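Local coordinates for protein muconate lactonizing enzyme (Corynebacterium glutamicum, PDB 3I4K) that belongs to the muconate lactonizing enzyme branch of the enolase superfamily, joining an N-terminal alpha/beta domain to a TIM-type barrel that holds a magnesium ion, at residues V39-E44 against D111-D116; W118-N123 against G361-M366; E157-E162 against G332-K337; A269-L274 against I324-E329; L274-H279 against L283-I288. All coordinates share one frame; numbering follows the deposited sequence.

In the fold
Contacts 1 and 2 share helix 104-121 of the N-terminal domain: 1 is its buried, purely apolar seat on the sheet, while 2, a partly buried ionic and polar link, ties its C-terminal end to loop 361-366, between strand 351-353 and helix 366-372. Contacts 3, 4 and 5 all belong to the barrel. Contact 3 is again partly buried and rests on a single hydrogen bond. Contacts 4 and 5 are core packing, share Leu-274 and sit on consecutive elements, strand 271-274 and helix 282-294; 4 is aliphatic and aromatic, whereas 5 adds an imidazole and a serine hydroxyl beside the loop that starts next to the magnesium. Contacts 1 and 5 touch where Asp-111 meets Leu-283.

Contact 1: residues V39-E44 against D111-D116; sequences VSVHLE and DVAMHD
Helix-on-sheet packing in the N-terminal domain of the enolase superfamily fold brings Val-41 against Ala-113: strand 30-43, the middle strand of a three-stranded antiparallel sheet, lies beneath helix 104-121. The short axes of 39-43 and 111-116 approach to 7.3 Å and cross at -38°. Such closeness is possible because the helix presents a methyl group at its nearest point, and the CA atoms of Val-41 and Ala-113 are just 5.6 Å apart. With Val-41 CG1 anti to the backbone N (chi1 172°), CG2 falls beside that N and is the branch that meets the helix. It presses on Ala-113 CB at 3.3 Å, tighter than ordinary van der Waals contact, so the valine leaves little slack under this turn. The same CG2 then reaches along the helix to Met-114, a selenomethionine, and touches its CG at 4.2 Å. From there the Met-114 chain leads off to Leu-89 and Ile-92 of helix 89-99, and in this way the layer behind the sheet is continued by a second helix. Along the strand, alternate side chains Val-39, Val-41 and Leu-43 all point at helix 104-121; within that row Val-39 reaches Ala-109 and Leu-43 reaches Ala-117. Ser-40 and His-42 belong to the other face and hydrogen-bond through their backbones to strand 8-25. No hydrogen bond joins the two segments. The strand backbone also reaches the helix: Val-39 O lies 4.0 Å from Ala-113 CB.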
# COMPACT_ATOMS: atom_id res chain seq x y z
N VAL A 39 6.26 18.81 14.52
CA VAL A 39 5.54 18.03 15.52
C VAL A 39 6.46 16.94 16.06
O VAL A 39 7.21 16.33 15.31
CB VAL A 39 4.27 17.38 14.90
CG1 VAL A 39 3.50 16.61 15.96
CG2 VAL A 39 3.38 18.46 14.29
N SER A 40 6.40 16.70 17.36
CA SER A 40 7.24 15.68 17.97
C SER A 40 6.44 14.73 18.83
O SER A 40 5.52 15.14 19.54
CB SER A 40 8.33 16.33 18.82
OG SER A 40 7.77 17.08 19.88
N VAL A 41 6.79 13.45 18.74
CA VAL A 41 6.15 12.42 19.53
C VAL A 41 7.18 11.91 20.53
O VAL A 41 8.26 11.43 20.15
CB VAL A 41 5.64 11.27 18.62
CG1 VAL A 41 5.15 10.10 19.47
CG2 VAL A 41 4.49 11.78 17.76
N HIS A 42 6.85 12.06 21.81
CA HIS A 42 7.73 11.67 22.91
C HIS A 42 7.32 10.33 23.50
O HIS A 42 6.21 10.18 24.02
CB HIS A 42 7.69 12.75 23.98
CG HIS A 42 8.01 14.12 23.47
ND1 HIS A 42 9.31 14.56 23.28
CD2 HIS A 42 7.21 15.13 23.05
CE1 HIS A 42 9.29 15.78 22.78
NE2 HIS A 42 8.03 16.15 22.63
N LEU A 43 8.22 9.36 23.41
CA LEU A 43 7.96 8.02 23.91
C LEU A 43 8.53 7.76 25.30
O LEU A 43 9.58 8.30 25.66
CB LEU A 43 8.51 6.98 22.93
CG LEU A 43 7.96 6.96 21.50
CD1 LEU A 43 8.59 5.81 20.73
CD2 LEU A 43 6.45 6.81 21.53
N GLU A 44 7.82 6.94 26.06
CA GLU A 44 8.21 6.56 27.41
C GLU A 44 9.70 6.27 27.54
O GLU A 44 10.33 6.65 28.52
CB GLU A 44 7.40 5.33 27.84
CG GLU A 44 7.74 4.80 29.21
CD GLU A 44 7.62 5.87 30.27
OE1 GLU A 44 6.55 6.50 30.35
OE2 GLU A 44 8.60 6.08 31.02
N ASP A 111 1.68 11.21 11.59
CA ASP A 111 2.12 9.95 11.01
C ASP A 111 3.65 9.86 10.98
O ASP A 111 4.23 8.90 11.48
CB ASP A 111 1.54 9.81 9.59
CG ASP A 111 2.12 8.63 8.83
OD1 ASP A 111 3.32 8.67 8.50
OD2 ASP A 111 1.37 7.67 8.54
N VAL A 112 4.31 10.86 10.40
CA VAL A 112 5.76 10.86 10.30
C VAL A 112 6.45 10.86 11.67
O VAL A 112 7.45 10.17 11.86
CB VAL A 112 6.26 12.06 9.49
CG1 VAL A 112 7.78 12.15 9.57
CG2 VAL A 112 5.84 11.91 8.04
N ALA A 113 5.91 11.63 12.61
CA ALA A 113 6.48 11.69 13.96
C ALA A 113 6.45 10.30 14.58
O ALA A 113 7.41 9.87 15.22
CB ALA A 113 5.71 12.68 14.82
N MSE A 114 5.34 9.59 14.40
CA MSE A 114 5.20 8.25 14.94
C MSE A 114 6.15 7.26 14.29
O MSE A 114 6.71 6.38 14.96
CB MSE A 114 3.76 7.77 14.80
CG MSE A 114 2.82 8.45 15.78
SE MSE A 114 1.18 7.48 16.02
CE MSE A 114 1.92 5.75 16.46
N HIS A 115 6.35 7.40 12.99
CA HIS A 115 7.26 6.52 12.26
C HIS A 115 8.68 6.75 12.76
O HIS A 115 9.42 5.79 12.99
CB HIS A 115 7.18 6.80 10.76
CG HIS A 115 6.09 6.05 10.06
ND1 HIS A 115 6.26 4.78 9.55
CD2 HIS A 115 4.80 6.38 9.80
CE1 HIS A 115 5.13 4.36 9.01
NE2 HIS A 115 4.23 5.32 9.15
N ASP A 116 9.05 8.01 12.92
CA ASP A 116 10.39 8.35 13.39
C ASP A 116 10.62 7.75 14.79
O ASP A 116 11.57 6.99 14.99
CB ASP A 116 10.55 9.88 13.42
CG ASP A 116 12.01 10.33 13.55
OD1 ASP A 116 12.91 9.66 13.01
OD2 ASP A 116 12.24 11.39 14.18

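Contact 2: residues W118-N123 against G361-M366; sequences WARSLN and GVDVDM
The Arg-120 side chain leaves helix 104-121 with CG beside its backbone N (chi1 -75°) and then runs extended from CG to NE, which carries the guanidinium across to the loop 361-366. Asp-363 meets it with chi1 at -27°, well off a staggered position, and this turns OD2 toward the arginine. The two side chains cross obliquely, the guanidinium and carboxylate planes being 46° apart, and NH1 to Asp-363 OD2 is 3.6 Å, a long salt bridge. NH2 points elsewhere: Val-362 O lies at the guanidinium edge, in its plane, 2.9 Å from NH2. The third nitrogen, NE, is held by a salt bridge to OD1 of Asp-116, one turn back on the same helix, and this is the arginine's strongest polar partner. Asp-363 is steadied in turn through its backbone N, which hydrogen-bonds to Gln-343 OE1. Three residues beyond Arg-120, the helix ends in a Schellman motif at Asn-123. With one carboxylate gripping NE and a second, weaker one near NH1, the positive charge probably sits in a favourable field, and the contact ties the N-terminal domain's helix to the loop between strand 351-353 and helix 366-372 by electrostatics instead of apolar packing.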
# COMPACT_ATOMS: atom_id res chain seq x y z
N TRP A 118 9.23 5.36 16.29
CA TRP A 118 9.24 3.89 16.25
C TRP A 118 10.51 3.33 15.60
O TRP A 118 11.13 2.40 16.13
CB TRP A 118 8.00 3.40 15.50
CG TRP A 118 7.61 1.97 15.77
CD1 TRP A 118 8.06 1.17 16.78
CD2 TRP A 118 6.65 1.20 15.04
NE1 TRP A 118 7.44 -0.05 16.73
CE2 TRP A 118 6.56 -0.06 15.68
CE3 TRP A 118 5.85 1.45 13.92
CZ2 TRP A 118 5.71 -1.07 15.22
CZ3 TRP A 118 5.00 0.45 13.47
CH2 TRP A 118 4.94 -0.80 14.12
N ALA A 119 10.91 3.89 14.46
CA ALA A 119 12.10 3.43 13.77
C ALA A 119 13.36 3.63 14.62
O ALA A 119 14.29 2.82 14.59
CB ALA A 119 12.25 4.14 12.43
N ARG A 120 13.41 4.73 15.37
CA ARG A 120 14.57 5.00 16.23
C ARG A 120 14.55 4.04 17.42
O ARG A 120 15.60 3.54 17.84
CB ARG A 120 14.57 6.46 16.70
CG ARG A 120 14.99 7.45 15.62
CD ARG A 120 14.84 8.89 16.08
NE ARG A 120 15.22 9.84 15.04
CZ ARG A 120 16.47 10.06 14.65
NH1 ARG A 120 17.47 9.40 15.22
NH2 ARG A 120 16.72 10.92 13.66
N SER A 121 13.36 3.79 17.95
CA SER A 121 13.20 2.88 19.08
C SER A 121 13.64 1.47 18.72
O SER A 121 14.13 0.73 19.57
CB SER A 121 11.74 2.83 19.54
OG SER A 121 11.36 4.02 20.22
N LEU A 122 13.47 1.10 17.45
CA LEU A 122 13.85 -0.23 16.99
C LEU A 122 15.26 -0.18 16.42
O LEU A 122 15.82 -1.20 16.02
CB LEU A 122 12.88 -0.71 15.90
CG LEU A 122 11.38 -0.75 16.21
CD1 LEU A 122 10.64 -1.23 14.96
CD2 LEU A 122 11.09 -1.67 17.40
N ASN A 123 15.80 1.03 16.38
CA ASN A 123 17.14 1.28 15.87
C ASN A 123 17.29 0.93 14.39
O ASN A 123 18.22 0.21 13.99
CB ASN A 123 18.18 0.52 16.71
CG ASN A 123 19.59 1.03 16.47
OD1 ASN A 123 19.87 2.22 16.62
ND2 ASN A 123 20.48 0.12 16.08
N GLY A 361 16.97 9.49 9.56
CA GLY A 361 18.36 9.50 9.14
C GLY A 361 18.95 10.88 9.36
O GLY A 361 20.01 11.22 8.82
N VAL A 362 18.26 11.69 10.15
CA VAL A 362 18.73 13.03 10.44
C VAL A 362 18.15 13.49 11.77
O VAL A 362 16.97 13.28 12.06
CB VAL A 362 18.34 13.99 9.30
CG1 VAL A 362 16.90 14.46 9.45
CG2 VAL A 362 19.31 15.13 9.25
N ASP A 363 18.99 14.12 12.60
CA ASP A 363 18.56 14.58 13.91
C ASP A 363 18.33 16.08 13.94
O ASP A 363 18.95 16.82 13.18
CB ASP A 363 19.60 14.21 14.97
CG ASP A 363 20.41 12.99 14.58
OD1 ASP A 363 21.37 13.14 13.79
OD2 ASP A 363 20.07 11.89 15.05
N VAL A 364 17.45 16.54 14.81
CA VAL A 364 17.15 17.96 14.90
C VAL A 364 18.14 18.68 15.81
O VAL A 364 18.71 18.09 16.72
CB VAL A 364 15.73 18.20 15.45
CG1 VAL A 364 14.71 17.51 14.56
CG2 VAL A 364 15.63 17.68 16.87
N ASP A 365 18.33 19.97 15.54
CA ASP A 365 19.22 20.81 16.34
C ASP A 365 18.30 21.70 17.17
O ASP A 365 17.89 22.77 16.72
CB ASP A 365 20.09 21.69 15.44
CG ASP A 365 20.98 22.65 16.22
OD1 ASP A 365 20.48 23.30 17.16
OD2 ASP A 365 22.18 22.76 15.90
N MSE A 366 17.98 21.25 18.37
CA MSE A 366 17.08 21.99 19.25
C MSE A 366 17.39 23.47 19.43
O MSE A 366 16.49 24.26 19.72
CB MSE A 366 17.02 21.31 20.62
CG MSE A 366 16.12 20.09 20.60
SE MSE A 366 14.41 20.54 19.82
CE MSE A 366 13.43 20.99 21.43

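Contact 3: residues E157-E162 against G332-K337; sequences EERIEE and GPQLLK
One hydrogen bond carries this contact: Arg-159 NH2 donates it to Gln-334 OE1 at 2.8 Å, with an N-H...O angle of 158°. It links two parts of the TIM-type barrel domain, helix 149-163, which lies in the beta-alpha-beta crossover between parallel strands 137-144 and 167-171, and the short helix 332-335, which follows strand 327-328. The carbonyl oxygen comes in at the edge of the guanidinium and near its plane. Seen from the glutamine the fit is less regular, because the donor is tilted out of the amide plane and the amide and guanidinium planes stand 85° apart, almost perpendicular. NH1 takes a lesser place, 3.7 Å from Gln-334 OE1. The shapes of the two chains divide the work of spanning the gap. Gln-334 extends beyond CG straight toward the arginine, whereas Arg-159 is folded at chi2 (-63°) and again at chi3, so its guanidinium is brought round from a CB that does not itself face the partner helix; the CA atoms stay 11.3 Å apart. In the next shell, Trp-142 of the barrel strand makes a cation-pi contact with Arg-159, which probably helps to hold the guanidinium in place. Gln-334 packs on Tyr-347, and its neighbour Leu-335 hydrogen-bonds through the backbone to Ile-21 of strand 8-25, joining this short helix to the N-terminal domain. Arg-159 NH2 has a second acceptor besides Gln-334 OE1, namely OD1 of Asn-165, just beyond the end of its own helix.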
# COMPACT_ATOMS: atom_id res chain seq x y z
N GLU A 157 21.42 27.98 -15.32
CA GLU A 157 22.85 27.82 -15.63
C GLU A 157 23.65 27.53 -14.36
O GLU A 157 24.49 26.62 -14.31
CB GLU A 157 23.41 29.09 -16.27
CG GLU A 157 22.67 29.57 -17.49
CD GLU A 157 22.84 28.65 -18.67
OE1 GLU A 157 22.73 27.42 -18.48
OE2 GLU A 157 23.08 29.16 -19.79
N GLU A 158 23.38 28.32 -13.32
CA GLU A 158 24.07 28.14 -12.06
C GLU A 158 23.79 26.75 -11.50
O GLU A 158 24.72 26.01 -11.17
CB GLU A 158 23.63 29.22 -11.06
CG GLU A 158 24.24 29.07 -9.68
CD GLU A 158 24.01 30.30 -8.80
OE1 GLU A 158 22.85 30.75 -8.68
OE2 GLU A 158 24.99 30.80 -8.21
N ARG A 159 22.52 26.40 -11.42
CA ARG A 159 22.13 25.09 -10.90
C ARG A 159 22.77 23.95 -11.68
O ARG A 159 23.29 23.00 -11.09
CB ARG A 159 20.60 24.94 -10.92
CG ARG A 159 19.84 25.85 -9.97
CD ARG A 159 20.18 25.58 -8.51
NE ARG A 159 20.04 24.16 -8.17
CZ ARG A 159 20.05 23.68 -6.93
NH1 ARG A 159 20.19 24.50 -5.90
NH2 ARG A 159 19.91 22.38 -6.72
N ILE A 160 22.75 24.05 -13.00
CA ILE A 160 23.33 23.00 -13.83
C ILE A 160 24.79 22.78 -13.46
O ILE A 160 25.22 21.65 -13.19
CB ILE A 160 23.26 23.35 -15.33
CG1 ILE A 160 21.80 23.29 -15.81
CG2 ILE A 160 24.13 22.40 -16.14
CD1 ILE A 160 21.61 23.66 -17.27
N GLU A 161 25.54 23.87 -13.43
CA GLU A 161 26.96 23.82 -13.12
C GLU A 161 27.32 23.47 -11.68
O GLU A 161 28.34 22.82 -11.44
CB GLU A 161 27.60 25.16 -13.50
CG GLU A 161 28.53 25.07 -14.69
CD GLU A 161 29.83 24.37 -14.35
OE1 GLU A 161 30.64 24.96 -13.60
OE2 GLU A 161 30.05 23.23 -14.81
N GLU A 162 26.49 23.87 -10.73
CA GLU A 162 26.80 23.61 -9.33
C GLU A 162 26.15 22.39 -8.68
O GLU A 162 26.70 21.86 -7.71
CB GLU A 162 26.50 24.85 -8.49
CG GLU A 162 26.89 24.71 -7.03
CD GLU A 162 26.50 25.91 -6.20
OE1 GLU A 162 26.80 25.91 -4.98
OE2 GLU A 162 25.89 26.86 -6.75
N GLY A 332 13.69 20.91 -1.03
CA GLY A 332 13.30 21.81 0.05
C GLY A 332 14.46 22.38 0.85
O GLY A 332 14.66 23.60 0.86
N PRO A 333 15.25 21.52 1.52
CA PRO A 333 16.40 21.92 2.33
C PRO A 333 17.30 22.96 1.67
O PRO A 333 17.81 23.85 2.34
CB PRO A 333 17.11 20.59 2.58
CG PRO A 333 15.96 19.63 2.68
CD PRO A 333 15.11 20.05 1.50
N GLN A 334 17.49 22.84 0.36
CA GLN A 334 18.34 23.77 -0.38
C GLN A 334 17.74 25.17 -0.50
O GLN A 334 18.48 26.15 -0.58
CB GLN A 334 18.63 23.23 -1.78
CG GLN A 334 19.47 21.97 -1.79
CD GLN A 334 19.99 21.64 -3.18
OE1 GLN A 334 19.22 21.44 -4.12
NE2 GLN A 334 21.31 21.60 -3.32
N LEU A 335 16.42 25.25 -0.52
CA LEU A 335 15.74 26.54 -0.65
C LEU A 335 15.82 27.34 0.64
O LEU A 335 15.72 28.57 0.63
CB LEU A 335 14.27 26.31 -1.02
CG LEU A 335 13.47 27.53 -1.48
CD1 LEU A 335 14.09 28.08 -2.75
CD2 LEU A 335 12.02 27.14 -1.72
N LEU A 336 16.02 26.64 1.75
CA LEU A 336 16.13 27.30 3.05
C LEU A 336 17.50 27.97 3.16
O LEU A 336 18.51 27.42 2.72
CB LEU A 336 15.98 26.27 4.17
CG LEU A 336 14.72 25.41 4.17
CD1 LEU A 336 14.84 24.36 5.26
CD2 LEU A 336 13.50 26.28 4.39
N LYS A 337 17.53 29.15 3.75
CA LYS A 337 18.79 29.87 3.91
C LYS A 337 19.54 29.30 5.13
O LYS A 337 20.73 29.53 5.30
CB LYS A 337 18.51 31.37 4.09
CG LYS A 337 19.75 32.24 4.10
CD LYS A 337 19.39 33.72 4.09
CE LYS A 337 18.47 34.08 5.25
NZ LYS A 337 19.07 33.76 6.59

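Contact 4: residues A269-L274 against I324-E329; sequences ADVIAL and ISYGTE
Val-271 against Tyr-326 and Leu-274 against Ile-324 make two separate apolar contacts in the buried wall of the C-terminal domain, with no hydrogen bond between the segments. In the first, Val-271 CG1 makes the close contact, meeting the ring at CD2, 3.8 Å away, while CG2 lies over one face of the same ring. The two side chains cross at about a right angle. Tyr-326 CG lies anti to its backbone N (chi1 -169°), which swings the ring out toward strand 271-274. In the second pair it is the end of Ile-324 that does the work: CD1 touches Leu-274 CG at 3.9 Å and CD2 at 4.1 Å, again with the chains roughly perpendicular. The domain is a TIM-type barrel, and both pairs reach past strand 298-301, the parallel neighbour of 271-274. Val-271 and Tyr-326 both touch His-300 of that strand, whereas Leu-274 packs on Cys-299, whose side chain belongs to its other face. The chain makes this possible by turning a corner at Tyr-326: Ile-324 comes before the bend, on the side where Leu-274 also meets helix 282-294. The bend is held at Tyr-326 O, which hydrogen-bonds to His-300 ND1. Beyond it the chain heads toward strand 137-144, where Thr-328 OG1 hydrogen-bonds to Asp-139 O, and Glu-329 then forms a salt bridge with Lys-169. The Val-271 side chain is about 11 Å from the bound magnesium ion.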
# COMPACT_ATOMS: atom_id res chain seq x y z
N ALA A 269 -4.09 12.01 -16.09
CA ALA A 269 -2.67 12.33 -15.96
C ALA A 269 -1.72 11.15 -16.05
O ALA A 269 -2.00 10.06 -15.53
CB ALA A 269 -2.43 13.07 -14.65
N ASP A 270 -0.57 11.38 -16.69
CA ASP A 270 0.46 10.37 -16.84
C ASP A 270 1.25 10.26 -15.55
O ASP A 270 1.81 9.21 -15.24
CB ASP A 270 1.43 10.74 -17.96
CG ASP A 270 0.80 10.68 -19.33
OD1 ASP A 270 1.49 11.01 -20.32
OD2 ASP A 270 -0.38 10.31 -19.42
N VAL A 271 1.29 11.35 -14.79
CA VAL A 271 2.07 11.34 -13.56
C VAL A 271 1.32 11.91 -12.37
O VAL A 271 0.49 12.81 -12.51
CB VAL A 271 3.37 12.15 -13.76
CG1 VAL A 271 4.35 11.89 -12.60
CG2 VAL A 271 3.99 11.80 -15.10
N ILE A 272 1.63 11.40 -11.18
CA ILE A 272 1.01 11.88 -9.96
C ILE A 272 2.09 12.43 -9.03
O ILE A 272 3.08 11.75 -8.74
CB ILE A 272 0.26 10.77 -9.21
CG1 ILE A 272 -1.02 10.40 -9.98
CG2 ILE A 272 -0.10 11.24 -7.79
CD1 ILE A 272 -1.88 9.39 -9.27
N ALA A 273 1.90 13.67 -8.57
CA ALA A 273 2.86 14.30 -7.65
C ALA A 273 2.56 13.76 -6.26
O ALA A 273 1.65 14.22 -5.59
CB ALA A 273 2.69 15.82 -7.68
N LEU A 274 3.33 12.76 -5.85
CA LEU A 274 3.15 12.13 -4.55
C LEU A 274 3.98 12.83 -3.47
O LEU A 274 5.19 12.94 -3.58
CB LEU A 274 3.49 10.64 -4.67
CG LEU A 274 3.90 9.65 -3.58
CD1 LEU A 274 3.50 10.08 -2.18
CD2 LEU A 274 3.27 8.30 -3.95
N ILE A 324 7.85 5.06 -7.26
CA ILE A 324 8.30 6.44 -7.42
C ILE A 324 9.22 6.19 -8.59
O ILE A 324 10.40 5.87 -8.43
CB ILE A 324 9.13 6.96 -6.24
CG1 ILE A 324 8.25 7.15 -5.01
CG2 ILE A 324 9.80 8.30 -6.64
CD1 ILE A 324 7.24 8.29 -5.13
N SER A 325 8.65 6.31 -9.77
CA SER A 325 9.32 6.03 -11.03
C SER A 325 9.66 7.23 -11.90
O SER A 325 10.12 7.06 -13.03
CB SER A 325 8.39 5.12 -11.82
OG SER A 325 7.09 5.70 -11.78
N TYR A 326 9.45 8.43 -11.37
CA TYR A 326 9.72 9.64 -12.13
C TYR A 326 10.58 10.64 -11.37
O TYR A 326 10.33 11.85 -11.39
CB TYR A 326 8.38 10.27 -12.53
CG TYR A 326 8.50 11.39 -13.53
CD1 TYR A 326 9.13 11.18 -14.75
CD2 TYR A 326 7.98 12.66 -13.26
CE1 TYR A 326 9.25 12.20 -15.67
CE2 TYR A 326 8.09 13.68 -14.18
CZ TYR A 326 8.72 13.45 -15.39
OH TYR A 326 8.80 14.45 -16.32
N GLY A 327 11.62 10.15 -10.70
CA GLY A 327 12.48 11.03 -9.95
C GLY A 327 11.72 11.78 -8.88
O GLY A 327 10.60 11.39 -8.51
N THR A 328 12.31 12.87 -8.38
CA THR A 328 11.70 13.68 -7.33
C THR A 328 12.05 15.16 -7.52
O THR A 328 12.71 15.53 -8.49
CB THR A 328 12.25 13.29 -5.94
OG1 THR A 328 13.55 13.90 -5.78
CG2 THR A 328 12.41 11.77 -5.80
N GLU A 329 11.59 15.98 -6.59
CA GLU A 329 11.87 17.41 -6.56
C GLU A 329 12.06 17.73 -5.08
O GLU A 329 11.63 18.78 -4.60
CB GLU A 329 10.69 18.23 -7.13
CG GLU A 329 9.34 17.85 -6.55
CD GLU A 329 8.25 18.89 -6.83
OE1 GLU A 329 8.36 19.63 -7.83
OE2 GLU A 329 7.29 18.94 -6.04

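Contact 5: residues L274-H279 against L283-I288; sequences LKTTKH and LESKKI
The imidazole of His-279 has Ile-288 CG1 squarely over one face, 3.4 Å from the ring centroid and 6° off its normal, a CH-pi contact. At its edge, in the ring plane, are Ser-285 OG and Leu-274 CB. This is a beta-alpha loop of the barrel domain, where strand 271-274 leads into helix 282-294, and residues 276-279 fold back over the first turns of that helix. The ring's rotation is fixed from outside, by a hydrogen bond from ND1 to Trp-255 O. Ile-288 puts CG1 beside its backbone N (chi1 -60°), and this lays CG1 and CD1 along the imidazole. Its CG2 branch also reaches Leu-274 CD2 at 4.1 Å. Ser-285 fills the middle of the contact: its CB packs on Leu-274 CD1, and its OG, which hydrogen-bonds back to Gly-281 O, stands 3.1 Å from Thr-276 CA. At the outer side of the helix, Glu-284 OE2 pairs with Lys-287 NZ at 2.9 Å, and that lysine also bridges to Glu-293 of the second subunit. The loop's other face looks inward, where Lys-275, its side chain about 4 Å from the magnesium, hydrogen-bonds through NZ to OD2 of the metal ligand Asp-251. Thr-276 has its CG2 3.5 Å from Ser-285 OG and its own hydroxyl bonded to Ser-314 OG.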
# COMPACT_ATOMS: atom_id res chain seq x y z
N LEU A 274 3.33 12.76 -5.85
CA LEU A 274 3.15 12.13 -4.55
C LEU A 274 3.98 12.83 -3.47
O LEU A 274 5.19 12.94 -3.58
CB LEU A 274 3.49 10.64 -4.67
CG LEU A 274 3.90 9.65 -3.58
CD1 LEU A 274 3.50 10.08 -2.18
CD2 LEU A 274 3.27 8.30 -3.95
N LYS A 275 3.29 13.32 -2.44
CA LYS A 275 3.93 14.02 -1.34
C LYS A 275 3.43 13.41 -0.04
O LYS A 275 2.22 13.37 0.21
CB LYS A 275 3.55 15.51 -1.37
CG LYS A 275 3.74 16.19 -2.72
CD LYS A 275 3.33 17.66 -2.65
CE LYS A 275 3.50 18.35 -4.00
NZ LYS A 275 2.93 19.72 -4.02
N THR A 276 4.35 12.94 0.79
CA THR A 276 3.99 12.32 2.06
C THR A 276 3.19 13.27 2.95
O THR A 276 2.35 12.83 3.74
CB THR A 276 5.25 11.82 2.79
OG1 THR A 276 6.19 12.90 2.94
CG2 THR A 276 5.90 10.70 1.99
N THR A 277 3.43 14.56 2.80
CA THR A 277 2.71 15.55 3.60
C THR A 277 1.26 15.73 3.14
O THR A 277 0.33 15.64 3.95
CB THR A 277 3.44 16.92 3.57
OG1 THR A 277 3.84 17.23 2.22
CG2 THR A 277 4.68 16.88 4.46
N LYS A 278 1.08 15.96 1.84
CA LYS A 278 -0.24 16.16 1.26
C LYS A 278 -1.15 14.93 1.38
O LYS A 278 -2.36 15.08 1.48
CB LYS A 278 -0.11 16.56 -0.21
CG LYS A 278 -1.44 16.66 -0.97
CD LYS A 278 -1.21 16.91 -2.47
CE LYS A 278 -0.33 15.82 -3.10
NZ LYS A 278 -0.23 15.96 -4.59
N HIS A 279 -0.57 13.73 1.37
CA HIS A 279 -1.38 12.53 1.44
C HIS A 279 -1.77 12.14 2.85
O HIS A 279 -2.54 11.20 3.06
CB HIS A 279 -0.66 11.37 0.75
CG HIS A 279 -0.40 11.61 -0.70
ND1 HIS A 279 -1.36 12.10 -1.55
CD2 HIS A 279 0.72 11.43 -1.45
CE1 HIS A 279 -0.85 12.22 -2.77
NE2 HIS A 279 0.41 11.81 -2.73
N LEU A 283 1.76 6.07 5.48
CA LEU A 283 0.85 4.96 5.19
C LEU A 283 -0.02 5.33 3.99
O LEU A 283 -0.12 4.57 3.03
CB LEU A 283 -0.05 4.64 6.41
CG LEU A 283 0.64 4.21 7.72
CD1 LEU A 283 -0.42 3.77 8.72
CD2 LEU A 283 1.62 3.07 7.47
N GLU A 284 -0.64 6.51 4.03
CA GLU A 284 -1.49 6.97 2.93
C GLU A 284 -0.70 7.05 1.64
O GLU A 284 -1.20 6.67 0.59
CB GLU A 284 -2.11 8.32 3.25
CG GLU A 284 -3.20 8.25 4.31
CD GLU A 284 -4.31 7.28 3.93
OE1 GLU A 284 -4.95 7.49 2.88
OE2 GLU A 284 -4.55 6.31 4.68
N SER A 285 0.53 7.55 1.73
CA SER A 285 1.40 7.67 0.57
C SER A 285 1.62 6.31 -0.11
O SER A 285 1.74 6.24 -1.34
CB SER A 285 2.75 8.27 0.97
OG SER A 285 2.62 9.63 1.36
N LYS A 286 1.71 5.24 0.67
CA LYS A 286 1.88 3.91 0.08
C LYS A 286 0.66 3.55 -0.75
O LYS A 286 0.76 2.90 -1.80
CB LYS A 286 2.06 2.83 1.16
CG LYS A 286 3.47 2.68 1.71
CD LYS A 286 4.46 2.29 0.61
CE LYS A 286 5.81 1.96 1.19
NZ LYS A 286 6.77 1.59 0.12
N LYS A 287 -0.51 3.98 -0.28
CA LYS A 287 -1.76 3.71 -0.98
C LYS A 287 -1.81 4.46 -2.30
O LYS A 287 -2.23 3.90 -3.32
CB LYS A 287 -2.95 4.09 -0.10
CG LYS A 287 -2.96 3.36 1.25
CD LYS A 287 -4.20 3.71 2.04
CE LYS A 287 -4.16 3.13 3.45
NZ LYS A 287 -5.35 3.57 4.22
N ILE A 288 -1.38 5.72 -2.30
CA ILE A 288 -1.38 6.50 -3.53
C ILE A 288 -0.53 5.77 -4.56
O ILE A 288 -0.93 5.59 -5.71
CB ILE A 288 -0.76 7.92 -3.34
CG1 ILE A 288 -1.54 8.72 -2.29
CG2 ILE A 288 -0.74 8.66 -4.68
CD1 ILE A 288 -2.94 9.21 -2.71